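Local coordinates for protein BlEst2 (Bacillus licheniformis, PDB 6WPX) that probably hydrolyses ester bonds as a secreted esterase or lipase of the alpha/beta-hydrolase clan, with a C-terminal domain that has autoinhibitory effects, at residues F203-N208 / T245-G250. Residues are numbered along the deposited sequence; the frame is centred on the assembly and turned at random.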
ATOM      1  N   PHE A 203      -3.028  19.444  -1.142  1.00 15.43           N
ATOM      2  CA  PHE A 203      -4.114  19.011  -0.264  1.00 14.22           C
ATOM      3  C   PHE A 203      -4.156  17.511  -0.320  1.00 17.47           C
ATOM      4  O   PHE A 203      -4.042  16.927  -1.402  1.00 17.32           O
ATOM      5  CB  PHE A 203      -5.469  19.542  -0.736  1.00 14.90           C
ATOM      6  CG  PHE A 203      -5.643  21.029  -0.625  1.00 16.52           C
ATOM      7  CD1 PHE A 203      -5.159  21.875  -1.611  1.00 18.65           C
ATOM      8  CD2 PHE A 203      -6.312  21.588   0.462  1.00 18.26           C
ATOM      9  CE1 PHE A 203      -5.338  23.260  -1.512  1.00 20.56           C
ATOM     10  CE2 PHE A 203      -6.498  22.966   0.553  1.00 21.23           C
ATOM     11  CZ  PHE A 203      -6.007  23.793  -0.432  1.00 19.82           C
ATOM     12  N   THR A 204      -4.364  16.880   0.819  1.00 14.88           N
ATOM     13  CA  THR A 204      -4.479  15.419   0.825  1.00 13.97           C
ATOM     14  C   THR A 204      -5.761  15.014   1.476  1.00 15.73           C
ATOM     15  O   THR A 204      -6.184  15.619   2.461  1.00 17.71           O
ATOM     16  CB  THR A 204      -3.284  14.711   1.498  1.00 16.81           C
ATOM     17  OG1 THR A 204      -3.346  14.924   2.900  1.00 17.65           O
ATOM     18  CG2 THR A 204      -1.910  15.134   0.930  1.00 14.64           C
ATOM     19  N   LEU A 205      -6.388  14.009   0.904  1.00 11.43           N
ATOM     20  CA  LEU A 205      -7.569  13.358   1.454  1.00 11.25           C
ATOM     21  C   LEU A 205      -7.146  11.921   1.709  1.00 13.18           C
ATOM     22  O   LEU A 205      -6.333  11.364   0.959  1.00 11.37           O
ATOM     23  CB  LEU A 205      -8.770  13.375   0.495  1.00 11.18           C
ATOM     24  CG  LEU A 205      -9.755  14.545   0.676  1.00 16.83           C
ATOM     25  CD1 LEU A 205      -9.102  15.859   0.261  1.00 17.46           C
ATOM     26  CD2 LEU A 205     -11.026  14.318  -0.171  1.00 16.03           C
ATOM     27  N   ALA A 206      -7.673  11.340   2.771  1.00 12.05           N
ATOM     28  CA  ALA A 206      -7.403   9.940   3.100  1.00 12.80           C
ATOM     29  C   ALA A 206      -8.651   9.342   3.702  1.00 15.24           C
ATOM     30  O   ALA A 206      -9.442  10.055   4.325  1.00 13.56           O
ATOM     31  CB  ALA A 206      -6.233   9.832   4.074  1.00 14.36           C
ATOM     32  N   GLY A 207      -8.828   8.046   3.500  1.00 13.21           N
ATOM     33  CA  GLY A 207      -9.960   7.320   4.063  1.00 13.91           C
ATOM     34  C   GLY A 207      -9.551   6.472   5.259  1.00 17.07           C
ATOM     35  O   GLY A 207      -8.371   6.123   5.403  1.00 15.13           O
ATOM     36  N   ASN A 208     -10.515   6.144   6.129  1.00 14.61           N
ATOM     37  CA  ASN A 208     -10.245   5.293   7.306  1.00 15.51           C
ATOM     38  C   ASN A 208     -11.158   4.070   7.313  1.00 17.70           C
ATOM     39  O   ASN A 208     -11.217   3.367   8.310  1.00 15.74           O
ATOM     40  CB  ASN A 208     -10.422   6.076   8.609  1.00 20.29           C
ATOM     41  CG  ASN A 208     -11.810   6.623   8.795  1.00 26.47           C
ATOM     42  OD1 ASN A 208     -12.770   6.178   8.182  1.00 20.39           O
ATOM     43  ND2 ASN A 208     -11.930   7.673   9.555  1.00 32.74           N
ATOM     44  N   THR A 245      -2.091  20.711   3.170  1.00 21.32           N
ATOM     45  CA  THR A 245      -3.284  20.829   3.986  1.00 19.71           C
ATOM     46  C   THR A 245      -3.756  19.383   4.006  1.00 22.69           C
ATOM     47  O   THR A 245      -4.168  18.833   2.985  1.00 20.94           O
ATOM     48  CB  THR A 245      -4.324  21.752   3.377  1.00 24.04           C
ATOM     49  OG1 THR A 245      -3.813  23.079   3.393  1.00 24.68           O
ATOM     50  CG2 THR A 245      -5.643  21.707   4.150  1.00 18.64           C
ATOM     51  N   ASN A 246      -3.573  18.732   5.144  1.00 18.91           N
ATOM     52  CA  ASN A 246      -3.917  17.326   5.278  1.00 17.29           C
ATOM     53  C   ASN A 246      -5.302  17.253   5.888  1.00 22.05           C
ATOM     54  O   ASN A 246      -5.470  17.431   7.100  1.00 21.94           O
ATOM     55  CB  ASN A 246      -2.853  16.623   6.120  1.00 16.91           C
ATOM     56  CG  ASN A 246      -1.526  16.597   5.423  1.00 29.52           C
ATOM     57  OD1 ASN A 246      -1.389  16.044   4.327  1.00 18.63           O
ATOM     58  ND2 ASN A 246      -0.509  17.154   6.055  1.00 19.50           N
ATOM     59  N   LEU A 247      -6.310  17.064   5.033  1.00 18.24           N
ATOM     60  CA  LEU A 247      -7.688  17.043   5.500  1.00 18.36           C
ATOM     61  C   LEU A 247      -7.990  15.814   6.357  1.00 21.39           C
ATOM     62  O   LEU A 247      -7.646  14.687   5.985  1.00 21.01           O
ATOM     63  CB  LEU A 247      -8.670  17.143   4.317  1.00 17.62           C
ATOM     64  CG  LEU A 247     -10.126  17.362   4.696  1.00 23.39           C
ATOM     65  CD1 LEU A 247     -10.314  18.743   5.345  1.00 24.21           C
ATOM     66  CD2 LEU A 247     -11.061  17.114   3.488  1.00 23.16           C
ATOM     67  N   ASP A 248      -8.641  16.050   7.494  1.00 16.95           N
ATOM     68  CA  ASP A 248      -9.089  15.027   8.431  1.00 16.69           C
ATOM     69  C   ASP A 248      -9.690  13.864   7.657  1.00 18.18           C
ATOM     70  O   ASP A 248     -10.441  14.040   6.685  1.00 13.04           O
ATOM     71  CB  ASP A 248     -10.117  15.608   9.424  1.00 19.39           C
ATOM     72  CG  ASP A 248     -10.488  14.682  10.575  1.00 30.62           C
ATOM     73  OD1 ASP A 248      -9.612  13.918  11.033  1.00 32.65           O
ATOM     74  OD2 ASP A 248     -11.635  14.759  11.047  1.00 31.60           O
ATOM     75  N   THR A 249      -9.256  12.670   8.033  1.00 15.33           N
ATOM     76  CA  THR A 249      -9.649  11.428   7.393  1.00 15.70           C
ATOM     77  C   THR A 249     -11.175  11.330   7.267  1.00 20.29           C
ATOM     78  O   THR A 249     -11.899  11.725   8.179  1.00 18.96           O
ATOM     79  CB  THR A 249      -8.991  10.277   8.183  1.00 22.34           C
ATOM     80  OG1 THR A 249      -7.608  10.593   8.347  1.00 29.01           O
ATOM     81  CG2 THR A 249      -8.976   9.056   7.434  1.00 14.92           C
ATOM     82  N   GLY A 250     -11.638  10.872   6.114  1.00 17.33           N
ATOM     83  CA  GLY A 250     -13.063  10.699   5.854  1.00 17.30           C
ATOM     84  C   GLY A 250     -13.420   9.232   5.897  1.00 20.92           C
ATOM     85  O   GLY A 250     -12.536   8.378   5.800  1.00 20.57           O
TER
HETATM   86  O   HOH W   1      -9.404  13.448   4.157  1.00 16.61           O
HETATM   87  O   HOH W   2     -13.889  10.343  10.038  1.00 41.25           O
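Thr204 OG1 donates to Asn246 OD1 over 2.7 Å, in the plane of the amide carbonyl and on a lone pair. Its chi1 of 72° sets OG1 between the backbone N and the carbonyl carbon, facing that amide. Backbone bonds flank this pair: Thr204 N to Thr245 O at 2.9 Å, and Leu247 N to Thr204 O at 3.0 Å. On the opposite face, Phe203 and Thr245 lie side by side, ring atom CD2 being 3.5 Å from Thr245 CB, while Leu205 CD1 meets Leu247 CD2 at 4.0 Å. Past the parallel pairing the register slips by one residue at Asp248. There a water accepts from Ala206 N and donates to Asp248 O, and direct pairing resumes as Gly250 N binds Ala206 O at 2.9 Å (167° at the hydrogen) and Asn208 N binds Gly250 O. Thr249 CG2 packs 3.3 Å from Ala206 O.

Farther out, Arg240 bonds Thr204 OG1 and Leu247 O, and Asn246 ND2 is held by Leu241 O and Asn278 O. Replacing Thr204 with valine would probably leave Asn246 OD1 and Arg240 each short of a polar mate.

Strand 245-246 thus closes one edge of the alpha/beta-hydrolase sheet, joined to strand 201-205 in a beta-alpha-beta unit through helix 218-224. The buried hydroxyl of Thr204, bonded to both the Asn246 amide and the Arg240 guanidinium, ties strand 201-205 to the edge strand and to the loop leading into it.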